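Local coordinates for mannosylglycerate hydrolase MGH1-like glycoside hydrolase domain-containing protein (Thermus thermophilus HB8, PDB 4WVA) that hydrolyses mannosylglycerate, and with similar efficiency glucosylglycerate, releasing the sugar and glycerate, as a GH63 enzyme built on an (alpha/alpha)6-barrel, at residues A275-E280 with A316-Q321; L251-L254 with D258-E261; K172-V177 with L208-L213; G42-D47 with V111-E116. All coordinates share one frame; numbering follows the deposited sequence. Where two conformers were deposited one is given.

Interaction 1. Residues A275-E280 with A316-Q321; sequences ALWDRE and ASLLAQ
The indole of Trp277 is the flat group here, and two consecutive leucines of the helix meet the outer rim of its six-membered ring. Leu319 comes in at the edge, near the ring plane, with CD2 lying 4.0 Å from CZ3 of Trp277. Leu318 approaches obliquely: its CD1 stands 4.0 Å from Trp277 CZ2, while its CB sits 4.1 Å from CH2 of the same ring. The indole reaches this position because Trp277 CG is anti to its own backbone N (chi1 180°), which carries the benzo part across a gap where even the nearest alpha carbons, Trp277 CA and Leu319 CA, are 10.7 Å apart. Leu318 crosses the tryptophan at about a right angle; Leu319 instead slides past it in the opposite direction. Other partners also surround the ring: Arg315 makes a cation-pi contact with it, and Tyr284 of strand 283-288 meets it edge-to-face. The short strand 277-278 is thus tied to helix 313-327, and the residues that follow it, Arg279 and Glu280, form salt bridges with Asp368, Lys117 and Arg420 of a neighbouring subunit. Only carbon atoms meet between 275-280 and 316-321, with 121 Å² buried over both sides, consistent with attraction by dispersion and exclusion of water from the indole rim; directional bonds go to partners outside the pair, among them those salt bridges.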
loop_
_atom_site.group_PDB
_atom_site.type_symbol
_atom_site.label_atom_id
_atom_site.label_comp_id
_atom_site.label_asym_id
_atom_site.label_seq_id
_atom_site.Cartn_x
_atom_site.Cartn_y
_atom_site.Cartn_z
ATOM N N ALA A 275 11.650 2.549 0.133
ATOM C CA ALA A 275 12.898 2.437 -0.602
ATOM C C ALA A 275 14.088 2.176 0.322
ATOM O O ALA A 275 15.078 1.606 -0.101
ATOM C CB ALA A 275 13.158 3.687 -1.429
ATOM N N LEU A 276 14.003 2.603 1.574
ATOM C CA LEU A 276 15.120 2.450 2.511
ATOM C C LEU A 276 15.327 1.017 2.956
ATOM O O LEU A 276 16.343 0.690 3.586
ATOM C CB LEU A 276 14.912 3.340 3.741
ATOM C CG LEU A 276 14.730 4.845 3.466
ATOM C CD1 LEU A 276 14.554 5.588 4.775
ATOM C CD2 LEU A 276 15.904 5.397 2.682
ATOM N N TRP A 277 14.361 0.150 2.673
ATOM C CA TRP A 277 14.511 -1.260 3.008
ATOM C C TRP A 277 15.625 -1.909 2.192
ATOM O O TRP A 277 15.610 -1.811 0.965
ATOM C CB TRP A 277 13.217 -2.009 2.723
ATOM C CG TRP A 277 13.297 -3.485 3.037
ATOM C CD1 TRP A 277 13.411 -4.517 2.149
ATOM C CD2 TRP A 277 13.230 -4.079 4.328
ATOM N NE1 TRP A 277 13.427 -5.714 2.812
ATOM C CE2 TRP A 277 13.318 -5.474 4.154
ATOM C CE3 TRP A 277 13.092 -3.568 5.622
ATOM C CZ2 TRP A 277 13.286 -6.364 5.233
ATOM C CZ3 TRP A 277 13.060 -4.445 6.687
ATOM C CH2 TRP A 277 13.147 -5.822 6.491
ATOM N N ASP A 278 16.544 -2.591 2.879
ATOM C CA ASP A 278 17.585 -3.366 2.238
ATOM C C ASP A 278 17.248 -4.846 2.357
ATOM O O ASP A 278 17.231 -5.412 3.448
ATOM C CB ASP A 278 18.952 -3.088 2.877
ATOM C CG ASP A 278 20.075 -3.724 2.091
ATOM O OD1 ASP A 278 20.486 -4.830 2.429
ATOM O OD2 ASP A 278 20.442 -3.164 1.045
ATOM N N ARG A 279 16.930 -5.462 1.221
ATOM C CA ARG A 279 16.564 -6.872 1.223
ATOM C C ARG A 279 17.676 -7.814 1.663
ATOM O O ARG A 279 17.397 -8.799 2.330
ATOM C CB ARG A 279 16.046 -7.293 -0.152
ATOM C CG ARG A 279 14.691 -6.713 -0.486
ATOM C CD ARG A 279 14.404 -6.938 -1.958
ATOM N NE ARG A 279 13.026 -6.685 -2.372
ATOM C CZ ARG A 279 12.551 -5.512 -2.777
ATOM N NH1 ARG A 279 13.313 -4.421 -2.765
ATOM N NH2 ARG A 279 11.285 -5.421 -3.190
ATOM N N GLU A 280 18.923 -7.530 1.299
ATOM C CA GLU A 280 20.018 -8.424 1.676
ATOM C C GLU A 280 20.221 -8.445 3.193
ATOM O O GLU A 280 20.403 -9.507 3.797
ATOM C CB GLU A 280 21.299 -8.026 0.944
ATOM C CG GLU A 280 22.285 -9.157 0.778
ATOM C CD GLU A 280 23.387 -8.806 -0.200
ATOM O OE1 GLU A 280 23.307 -9.220 -1.367
ATOM O OE2 GLU A 280 24.318 -8.092 0.195
ATOM N N ALA A 316 7.280 -6.588 8.134
ATOM C CA ALA A 316 7.125 -6.438 9.575
ATOM C C ALA A 316 7.567 -7.713 10.310
ATOM O O ALA A 316 8.184 -7.647 11.374
ATOM C CB ALA A 316 5.681 -6.084 9.935
ATOM N N SER A 317 7.270 -8.866 9.718
ATOM C CA SER A 317 7.671 -10.133 10.322
ATOM C C SER A 317 9.195 -10.293 10.321
ATOM O O SER A 317 9.751 -10.840 11.281
ATOM C CB SER A 317 6.955 -11.328 9.657
ATOM O OG SER A 317 7.677 -11.866 8.566
ATOM N N LEU A 318 9.871 -9.808 9.283
ATOM C CA LEU A 318 11.347 -9.841 9.254
ATOM C C LEU A 318 11.945 -8.919 10.337
ATOM O O LEU A 318 12.943 -9.261 11.003
ATOM C CB LEU A 318 11.890 -9.525 7.849
ATOM C CG LEU A 318 11.485 -10.567 6.795
ATOM C CD1 LEU A 318 11.821 -10.072 5.407
ATOM C CD2 LEU A 318 12.178 -11.889 7.043
ATOM N N LEU A 319 11.329 -7.749 10.544
ATOM C CA LEU A 319 11.716 -6.908 11.677
ATOM C C LEU A 319 11.456 -7.593 13.029
ATOM O O LEU A 319 12.288 -7.476 13.947
ATOM C CB LEU A 319 11.017 -5.543 11.612
ATOM C CG LEU A 319 11.495 -4.579 10.529
ATOM C CD1 LEU A 319 10.670 -3.286 10.559
ATOM C CD2 LEU A 319 12.976 -4.251 10.715
ATOM N N ALA A 320 10.331 -8.293 13.161
ATOM C CA ALA A 320 10.023 -9.017 14.405
ATOM C C ALA A 320 11.116 -10.049 14.707
ATOM O O ALA A 320 11.563 -10.175 15.842
ATOM C CB ALA A 320 8.669 -9.682 14.331
ATOM N N GLN A 321 11.566 -10.744 13.670
ATOM C CA GLN A 321 12.669 -11.698 13.800
ATOM C C GLN A 321 13.948 -11.010 14.241
ATOM O O GLN A 321 14.665 -11.509 15.114
ATOM C CB GLN A 321 12.884 -12.455 12.485
ATOM C CG GLN A 321 11.727 -13.371 12.175
ATOM C CD GLN A 321 11.932 -14.227 10.940
ATOM O OE1 GLN A 321 12.448 -13.774 9.928
ATOM N NE2 GLN A 321 11.514 -15.473 11.022
#

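Interaction 2. Residues L251-L254 with D258-E261; sequences LAVL and DPYE
Pro259 lays its ring against the last turn of helix 235-254, touching Ala252 and Val253, and this is the close part of the contact. Its CB meets Ala252 CB at 3.8 Å, methyl against ring carbon, and the two backbones come near enough for the alpha carbons of Ala252 and Pro259 to stand 5.8 Å apart. The next ring atom, CG, lies 4.0 Å from Val253 CG2, the methyl that stands anti to the carbonyl carbon because CG1 takes the place anti to the backbone N (chi1 177°). All three residues are buried. The other side of 258-261 is looser: the CB of Asp258 points away from the helix, and this residue and Tyr260 are partly exposed. Order there comes from an Asx turn, in which Asp258 OD2 accepts from Tyr260 N at 2.8 Å with an N-H...O angle of 162°. Asp258 OD1 forms a salt bridge with Arg150 of a neighbouring subunit, which also makes a cation-pi contact with Tyr260. Within the (alpha/alpha)6-barrel the contact closes a short helix-loop-helix link: Pro259 is the N-cap residue of helix 260-275, held against the end of helix 235-254, whose Leu251 and Leu254 pack on helix 107-117.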
loop_
_atom_site.group_PDB
_atom_site.type_symbol
_atom_site.label_atom_id
_atom_site.label_comp_id
_atom_site.label_asym_id
_atom_site.label_seq_id
_atom_site.Cartn_x
_atom_site.Cartn_y
_atom_site.Cartn_z
ATOM N N LEU A 251 -6.491 15.006 11.034
ATOM C CA LEU A 251 -6.865 16.322 11.620
ATOM C C LEU A 251 -7.485 17.258 10.598
ATOM O O LEU A 251 -8.513 17.864 10.876
ATOM C CB LEU A 251 -5.658 17.007 12.252
ATOM C CG LEU A 251 -5.241 16.506 13.612
ATOM C CD1 LEU A 251 -3.809 16.933 13.907
ATOM C CD2 LEU A 251 -6.217 17.009 14.679
ATOM N N ALA A 252 -6.867 17.378 9.427
ATOM C CA ALA A 252 -7.397 18.227 8.361
ATOM C C ALA A 252 -8.832 17.845 8.008
ATOM O O ALA A 252 -9.711 18.710 7.896
ATOM C CB ALA A 252 -6.524 18.145 7.123
ATOM N N VAL A 253 -9.071 16.552 7.820
ATOM C CA VAL A 253 -10.417 16.115 7.428
ATOM C C VAL A 253 -11.407 16.404 8.555
ATOM O O VAL A 253 -12.512 16.917 8.294
ATOM C CB VAL A 253 -10.474 14.627 7.011
ATOM C CG1 VAL A 253 -11.904 14.226 6.690
ATOM C CG2 VAL A 253 -9.603 14.384 5.790
ATOM N N LEU A 254 -11.039 16.060 9.785
ATOM C CA LEU A 254 -11.918 16.281 10.942
ATOM C C LEU A 254 -12.257 17.753 11.165
ATOM O O LEU A 254 -13.396 18.077 11.534
ATOM C CB LEU A 254 -11.327 15.664 12.200
ATOM C CG LEU A 254 -11.296 14.127 12.218
ATOM C CD1 LEU A 254 -10.446 13.623 13.345
ATOM C CD2 LEU A 254 -12.707 13.555 12.337
ATOM N N ASP A 258 -8.672 21.572 3.671
ATOM C CA ASP A 258 -8.351 20.850 2.430
ATOM C C ASP A 258 -6.987 20.171 2.639
ATOM O O ASP A 258 -6.003 20.847 2.869
ATOM C CB ASP A 258 -8.338 21.827 1.235
ATOM C CG ASP A 258 -8.017 21.151 -0.089
ATOM O OD1 ASP A 258 -8.737 21.362 -1.109
ATOM O OD2 ASP A 258 -7.031 20.408 -0.133
ATOM N N PRO A 259 -6.933 18.823 2.594
ATOM C CA PRO A 259 -5.671 18.125 2.838
ATOM C C PRO A 259 -4.931 17.675 1.573
ATOM O O PRO A 259 -4.083 16.794 1.656
ATOM C CB PRO A 259 -6.121 16.873 3.616
ATOM C CG PRO A 259 -7.533 16.648 3.203
ATOM C CD PRO A 259 -8.040 17.858 2.460
ATOM N N TYR A 260 -5.247 18.259 0.414
ATOM C CA TYR A 260 -4.715 17.772 -0.863
ATOM C C TYR A 260 -3.186 17.755 -0.814
ATOM O O TYR A 260 -2.572 16.781 -1.248
ATOM C CB TYR A 260 -5.223 18.667 -2.014
ATOM C CG TYR A 260 -5.116 18.111 -3.414
ATOM C CD1 TYR A 260 -4.188 18.631 -4.324
ATOM C CD2 TYR A 260 -5.990 17.130 -3.866
ATOM C CE1 TYR A 260 -4.118 18.157 -5.627
ATOM C CE2 TYR A 260 -5.927 16.655 -5.165
ATOM C CZ TYR A 260 -4.990 17.169 -6.041
ATOM O OH TYR A 260 -4.925 16.686 -7.335
ATOM N N GLU A 261 -2.606 18.813 -0.255
ATOM C CA GLU A 261 -1.151 18.979 -0.120
ATOM C C GLU A 261 -0.548 17.836 0.711
ATOM O O GLU A 261 0.453 17.222 0.348
ATOM C CB GLU A 261 -0.864 20.309 0.551
ATOM C CG GLU A 261 0.589 20.754 0.505
ATOM C CD GLU A 261 0.809 22.158 1.039
ATOM O OE1 GLU A 261 1.944 22.663 0.911
ATOM O OE2 GLU A 261 -0.122 22.768 1.612
#

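Interaction 3. Residues K172-V177 with L208-L213; sequences KPLSRV and LSLLYL
Ser209 is the first residue of the helix to touch, meeting one branch of Val177. Val177 CG1 lies 3.5 Å from Ser209 OG and 3.6 Å from Ser209 CB, so the methyl rests alongside the whole hydroxymethyl group. The hydroxyl's polar need is met by a hydrogen bond with the backbone O of Pro178, the residue directly after Val177, which ties the same loop to the helix. Here helix 201-216, in a protein whose fold is an (alpha/alpha)6-barrel, packs on the end of the short helix 171-175 and the turn leaving it; the side chain of Leu174 is about 8 Å from that of Asp165, the probable proton donor. Leu210, next in sequence, supplies the larger apolar surface. Its CD2 is 4.0 Å from Val177 CG2, and its CG is nearly equidistant from the two valine methyls, the two side chains crossing at about a right angle. With CG1 of Val177 anti to the backbone N (chi1 173°), that methyl meets Ser209 and also Leu210 CG, while CG2 meets Leu210 alone. The second branch of Leu210, CD1, reaches Leu174 CD2 at a longer 4.3 Å. One turn after Ser209, the backbone N of Leu213 bonds to Ser209 O.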
loop_
_atom_site.group_PDB
_atom_site.type_symbol
_atom_site.label_atom_id
_atom_site.label_comp_id
_atom_site.label_asym_id
_atom_site.label_seq_id
_atom_site.Cartn_x
_atom_site.Cartn_y
_atom_site.Cartn_z
ATOM N N LYS A 172 30.403 7.509 9.520
ATOM C CA LYS A 172 30.987 7.820 8.198
ATOM C C LYS A 172 30.564 9.173 7.622
ATOM O O LYS A 172 31.412 9.947 7.181
ATOM C CB LYS A 172 30.754 6.678 7.211
ATOM C CG LYS A 172 31.406 5.383 7.640
ATOM C CD LYS A 172 31.533 4.387 6.492
ATOM C CE LYS A 172 32.044 3.049 7.000
ATOM N NZ LYS A 172 32.204 2.044 5.906
ATOM N N PRO A 173 29.254 9.507 7.645
ATOM C CA PRO A 173 28.905 10.850 7.197
ATOM C C PRO A 173 29.638 11.961 7.979
ATOM O O PRO A 173 30.071 12.948 7.396
ATOM C CB PRO A 173 27.396 10.919 7.432
ATOM C CG PRO A 173 26.936 9.493 7.346
ATOM C CD PRO A 173 28.070 8.638 7.827
ATOM N N LEU A 174 29.775 11.789 9.286
ATOM C CA LEU A 174 30.408 12.820 10.107
ATOM C C LEU A 174 31.902 12.927 9.863
ATOM O O LEU A 174 32.476 13.991 10.093
ATOM C CB LEU A 174 30.176 12.567 11.584
ATOM C CG LEU A 174 28.859 13.112 12.073
ATOM C CD1 LEU A 174 28.587 12.497 13.437
ATOM C CD2 LEU A 174 28.845 14.641 12.131
ATOM N N SER A 175 32.516 11.849 9.402
ATOM C CA SER A 175 33.960 11.847 9.110
ATOM C C SER A 175 34.353 12.854 8.023
ATOM O O SER A 175 35.533 13.223 7.916
ATOM C CB SER A 175 34.431 10.441 8.731
ATOM O OG SER A 175 33.984 10.095 7.435
ATOM N N ARG A 176 33.389 13.313 7.222
ATOM C CA ARG A 176 33.647 14.307 6.184
ATOM C C ARG A 176 33.528 15.754 6.639
ATOM O O ARG A 176 33.811 16.668 5.861
ATOM C CB ARG A 176 32.724 14.073 4.984
ATOM C CG ARG A 176 32.818 12.650 4.501
ATOM C CD ARG A 176 32.264 12.426 3.115
ATOM N NE ARG A 176 32.220 10.990 2.918
ATOM C CZ ARG A 176 31.165 10.215 3.168
ATOM N NH1 ARG A 176 30.005 10.737 3.568
ATOM N NH2 ARG A 176 31.276 8.907 2.987
ATOM N N VAL A 177 33.125 15.984 7.890
ATOM C CA VAL A 177 32.928 17.333 8.377
ATOM C C VAL A 177 34.291 17.868 8.810
ATOM O O VAL A 177 34.949 17.231 9.628
ATOM C CB VAL A 177 31.954 17.346 9.564
ATOM C CG1 VAL A 177 31.866 18.734 10.193
ATOM C CG2 VAL A 177 30.590 16.857 9.095
ATOM N N LEU A 208 29.775 21.023 16.238
ATOM C CA LEU A 208 29.994 22.467 16.280
ATOM C C LEU A 208 30.451 23.024 14.937
ATOM O O LEU A 208 29.996 24.085 14.517
ATOM C CB LEU A 208 30.957 22.853 17.424
ATOM C CG LEU A 208 30.266 23.183 18.754
ATOM C CD1 LEU A 208 29.493 24.488 18.645
ATOM C CD2 LEU A 208 29.342 22.075 19.225
ATOM N N SER A 209 31.312 22.290 14.249
ATOM C CA SER A 209 31.713 22.675 12.881
ATOM C C SER A 209 30.496 22.902 11.979
ATOM O O SER A 209 30.399 23.905 11.249
ATOM C CB SER A 209 32.639 21.629 12.275
ATOM O OG SER A 209 32.933 21.953 10.923
ATOM N N LEU A 210 29.538 21.980 12.038
ATOM C CA LEU A 210 28.312 22.135 11.261
ATOM C C LEU A 210 27.515 23.360 11.675
ATOM O O LEU A 210 27.052 24.125 10.824
ATOM C CB LEU A 210 27.444 20.868 11.358
ATOM C CG LEU A 210 27.940 19.608 10.624
ATOM C CD1 LEU A 210 27.135 18.373 11.030
ATOM C CD2 LEU A 210 27.900 19.785 9.118
ATOM N N LEU A 211 27.361 23.562 12.983
ATOM C CA LEU A 211 26.678 24.727 13.514
ATOM C C LEU A 211 27.307 26.005 12.967
ATOM O O LEU A 211 26.600 26.896 12.491
ATOM C CB LEU A 211 26.714 24.728 15.053
ATOM C CG LEU A 211 25.820 25.738 15.805
ATOM C CD1 LEU A 211 25.681 25.339 17.265
ATOM C CD2 LEU A 211 26.326 27.177 15.718
ATOM N N TYR A 212 28.637 26.086 13.042
ATOM C CA TYR A 212 29.349 27.290 12.599
ATOM C C TYR A 212 29.155 27.526 11.109
ATOM O O TYR A 212 28.979 28.666 10.681
ATOM C CB TYR A 212 30.844 27.228 12.944
ATOM C CG TYR A 212 31.157 27.213 14.432
ATOM C CD1 TYR A 212 30.429 27.987 15.328
ATOM C CD2 TYR A 212 32.190 26.430 14.939
ATOM C CE1 TYR A 212 30.711 27.977 16.681
ATOM C CE2 TYR A 212 32.475 26.415 16.294
ATOM C CZ TYR A 212 31.730 27.194 17.153
ATOM O OH TYR A 212 31.998 27.193 18.502
ATOM N N LEU A 213 29.161 26.457 10.314
ATOM C CA LEU A 213 28.864 26.584 8.884
ATOM C C LEU A 213 27.459 27.164 8.677
ATOM O O LEU A 213 27.272 28.113 7.922
ATOM C CB LEU A 213 29.001 25.238 8.159
ATOM C CG LEU A 213 28.550 25.216 6.695
ATOM C CD1 LEU A 213 29.450 26.153 5.883
ATOM C CD2 LEU A 213 28.552 23.815 6.125
#

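Interaction 4. Residues G42-D47 with V111-E116; sequences GWTQVD and VRYLYE
Thr44 and Leu114 meet methyl to methyl: Thr44 CG2 stands 3.3 Å from Leu114 CD2, tighter than usual for two carbons, so the exact distance is doubtful. A second, much longer approach comes from Tyr113, whose CE2 is 4.5 Å from the same threonine methyl, which lies at the ring edge near its plane. The methyl faces the helix because OG1 of Thr44 takes the position between backbone N and carbonyl carbon (chi1 66°), leaving CG2 anti to the carbonyl carbon. OG1 is itself engaged, being hydrogen-bonded to the backbone O of Leu41 one turn back and accepting from Gln45 NE2 at 3.2 Å, with a nearly straight N-H...O angle of 165° and the oxygen close to the amide plane. These two bonds are consistent with a settled chi1 for the threonine. Gln45 is steadied in turn by Arg5, which bonds to its OE1. On the backbone of the turn, Trp43 O accepts from both Val46 N and Asp47 N. On the side of helix 107-117, Tyr113 packs edge-to-face with Phe417, and Arg112 NE forms a salt bridge with Glu116 OE2 at 2.8 Å, one turn along. The glutamate oxygen lies in the guanidinium plane, whereas the arginine stands 51° above the carboxylate plane. Arg112 also forms a salt bridge with Asp247, so its charge is shared between two carboxylates. The join between 42-47 and helix 107-117 is therefore apolar and small, 88 Å² in all; the polar bonds run within each segment or to residues outside the pair, and those to Thr44 OG1 bear on how its methyl is turned.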
loop_
_atom_site.group_PDB
_atom_site.type_symbol
_atom_site.label_atom_id
_atom_site.label_comp_id
_atom_site.label_asym_id
_atom_site.label_seq_id
_atom_site.Cartn_x
_atom_site.Cartn_y
_atom_site.Cartn_z
ATOM N N GLY A 42 2.361 12.363 28.532
ATOM C CA GLY A 42 2.389 12.158 29.971
ATOM C C GLY A 42 1.443 13.092 30.703
ATOM O O GLY A 42 0.734 12.674 31.616
ATOM N N TRP A 43 1.421 14.368 30.295
ATOM C CA TRP A 43 0.555 15.343 30.942
ATOM C C TRP A 43 -0.942 15.005 30.821
ATOM O O TRP A 43 -1.750 15.443 31.657
ATOM C CB TRP A 43 0.826 16.763 30.420
ATOM C CG TRP A 43 2.100 17.364 30.939
ATOM C CD1 TRP A 43 3.185 17.752 30.200
ATOM C CD2 TRP A 43 2.424 17.657 32.301
ATOM N NE1 TRP A 43 4.170 18.257 31.025
ATOM C CE2 TRP A 43 3.721 18.220 32.316
ATOM C CE3 TRP A 43 1.737 17.518 33.515
ATOM C CZ2 TRP A 43 4.341 18.644 33.488
ATOM C CZ3 TRP A 43 2.361 17.929 34.673
ATOM C CH2 TRP A 43 3.639 18.493 34.656
ATOM N N THR A 44 -1.323 14.213 29.819
ATOM C CA THR A 44 -2.743 13.807 29.679
ATOM C C THR A 44 -3.213 13.024 30.911
ATOM O O THR A 44 -4.424 12.886 31.137
ATOM C CB THR A 44 -3.032 12.919 28.438
ATOM O OG1 THR A 44 -2.382 11.650 28.574
ATOM C CG2 THR A 44 -2.602 13.580 27.149
ATOM N N GLN A 45 -2.267 12.479 31.672
ATOM C CA GLN A 45 -2.571 11.707 32.876
ATOM C C GLN A 45 -2.683 12.592 34.117
ATOM O O GLN A 45 -2.973 12.089 35.208
ATOM C CB GLN A 45 -1.492 10.652 33.100
ATOM C CG GLN A 45 -1.383 9.639 31.991
ATOM C CD GLN A 45 -2.714 8.991 31.711
ATOM O OE1 GLN A 45 -3.215 8.191 32.522
ATOM N NE2 GLN A 45 -3.297 9.324 30.568
ATOM N N VAL A 46 -2.463 13.894 33.945
ATOM C CA VAL A 46 -2.456 14.864 35.039
ATOM C C VAL A 46 -3.472 15.962 34.782
ATOM O O VAL A 46 -4.307 16.267 35.638
ATOM C CB VAL A 46 -1.052 15.498 35.225
ATOM C CG1 VAL A 46 -1.030 16.513 36.358
ATOM C CG2 VAL A 46 -0.009 14.434 35.497
ATOM N N ASP A 47 -3.398 16.567 33.600
ATOM C CA ASP A 47 -4.234 17.697 33.266
ATOM C C ASP A 47 -4.195 17.917 31.758
ATOM O O ASP A 47 -3.150 18.210 31.225
ATOM C CB ASP A 47 -3.712 18.942 33.981
ATOM C CG ASP A 47 -4.600 20.148 33.774
ATOM O OD1 ASP A 47 -4.250 20.996 32.919
ATOM O OD2 ASP A 47 -5.646 20.242 34.463
ATOM N N VAL A 111 -0.687 15.776 18.595
ATOM C CA VAL A 111 -1.820 16.695 18.490
ATOM C C VAL A 111 -3.117 15.949 18.103
ATOM O O VAL A 111 -4.193 16.230 18.655
ATOM C CB VAL A 111 -1.517 17.875 17.549
ATOM C CG1 VAL A 111 -2.777 18.670 17.288
ATOM C CG2 VAL A 111 -0.436 18.787 18.146
ATOM N N ARG A 112 -3.031 14.998 17.179
ATOM C CA ARG A 112 -4.218 14.222 16.799
ATOM C C ARG A 112 -4.776 13.487 18.028
ATOM O O ARG A 112 -5.984 13.458 18.270
ATOM C CB ARG A 112 -3.912 13.225 15.685
ATOM C CG ARG A 112 -5.134 12.382 15.346
ATOM C CD ARG A 112 -4.848 11.342 14.278
ATOM N NE ARG A 112 -6.051 10.552 14.001
ATOM C CZ ARG A 112 -6.119 9.561 13.110
ATOM N NH1 ARG A 112 -5.067 9.212 12.397
ATOM N NH2 ARG A 112 -7.264 8.902 12.941
ATOM N N TYR A 113 -3.898 12.882 18.802
ATOM C CA TYR A 113 -4.317 12.176 20.004
ATOM C C TYR A 113 -4.975 13.121 21.015
ATOM O O TYR A 113 -6.069 12.831 21.535
ATOM C CB TYR A 113 -3.149 11.459 20.687
ATOM C CG TYR A 113 -3.625 10.683 21.871
ATOM C CD1 TYR A 113 -4.173 9.420 21.703
ATOM C CD2 TYR A 113 -3.608 11.240 23.147
ATOM C CE1 TYR A 113 -4.650 8.719 22.778
ATOM C CE2 TYR A 113 -4.104 10.545 24.223
ATOM C CZ TYR A 113 -4.608 9.285 24.029
ATOM O OH TYR A 113 -5.090 8.584 25.110
ATOM N N LEU A 114 -4.331 14.247 21.300
ATOM C CA LEU A 114 -4.946 15.242 22.204
ATOM C C LEU A 114 -6.308 15.688 21.679
ATOM O O LEU A 114 -7.275 15.809 22.448
ATOM C CB LEU A 114 -4.049 16.449 22.421
ATOM C CG LEU A 114 -2.668 16.174 23.024
ATOM C CD1 LEU A 114 -1.926 17.485 23.173
ATOM C CD2 LEU A 114 -2.739 15.415 24.350
ATOM N N TYR A 115 -6.383 15.923 20.372
ATOM C CA TYR A 115 -7.623 16.388 19.768
ATOM C C TYR A 115 -8.757 15.375 19.916
ATOM O O TYR A 115 -9.879 15.723 20.293
ATOM C CB TYR A 115 -7.436 16.775 18.289
ATOM C CG TYR A 115 -8.751 17.140 17.659
ATOM C CD1 TYR A 115 -9.446 18.271 18.084
ATOM C CD2 TYR A 115 -9.345 16.336 16.697
ATOM C CE1 TYR A 115 -10.656 18.614 17.530
ATOM C CE2 TYR A 115 -10.571 16.664 16.144
ATOM C CZ TYR A 115 -11.229 17.813 16.566
ATOM O OH TYR A 115 -12.454 18.179 16.041
ATOM N N GLU A 116 -8.458 14.109 19.647
ATOM C CA GLU A 116 -9.506 13.084 19.619
ATOM C C GLU A 116 -9.935 12.666 21.022
ATOM O O GLU A 116 -11.094 12.262 21.221
ATOM C CB GLU A 116 -9.041 11.854 18.833
ATOM C CG GLU A 116 -8.913 12.108 17.332
ATOM C CD GLU A 116 -8.511 10.877 16.548
ATOM O OE1 GLU A 116 -8.187 9.858 17.183
ATOM O OE2 GLU A 116 -8.493 10.924 15.313
#

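In the fold
Interactions 2 and 4 are directly connected: Leu251 CD2 packs 3.8 Å from Tyr115 CD2, so helices 235-254 and 107-117 join the two contacts, whose centres are 21 Å apart. Helix 260-275 then leads along the chain to strand 277-278 of interaction 1. Within one chain interactions 1 and 4 have centres 32 Å apart, yet they meet across the subunit interface, where Arg112 NH2 bonds to Ala275 O of a neighbouring subunit. Of the four, interaction 3 is nearest the active site, though not in it: Leu174 is about 11 Å, side chain to side chain, from Tyr349, which probably binds substrate. The side chain of Tyr113 lies about 4 Å from a bound 2-methyl-2,4-pentanediol, probably from the crystallisation liquor.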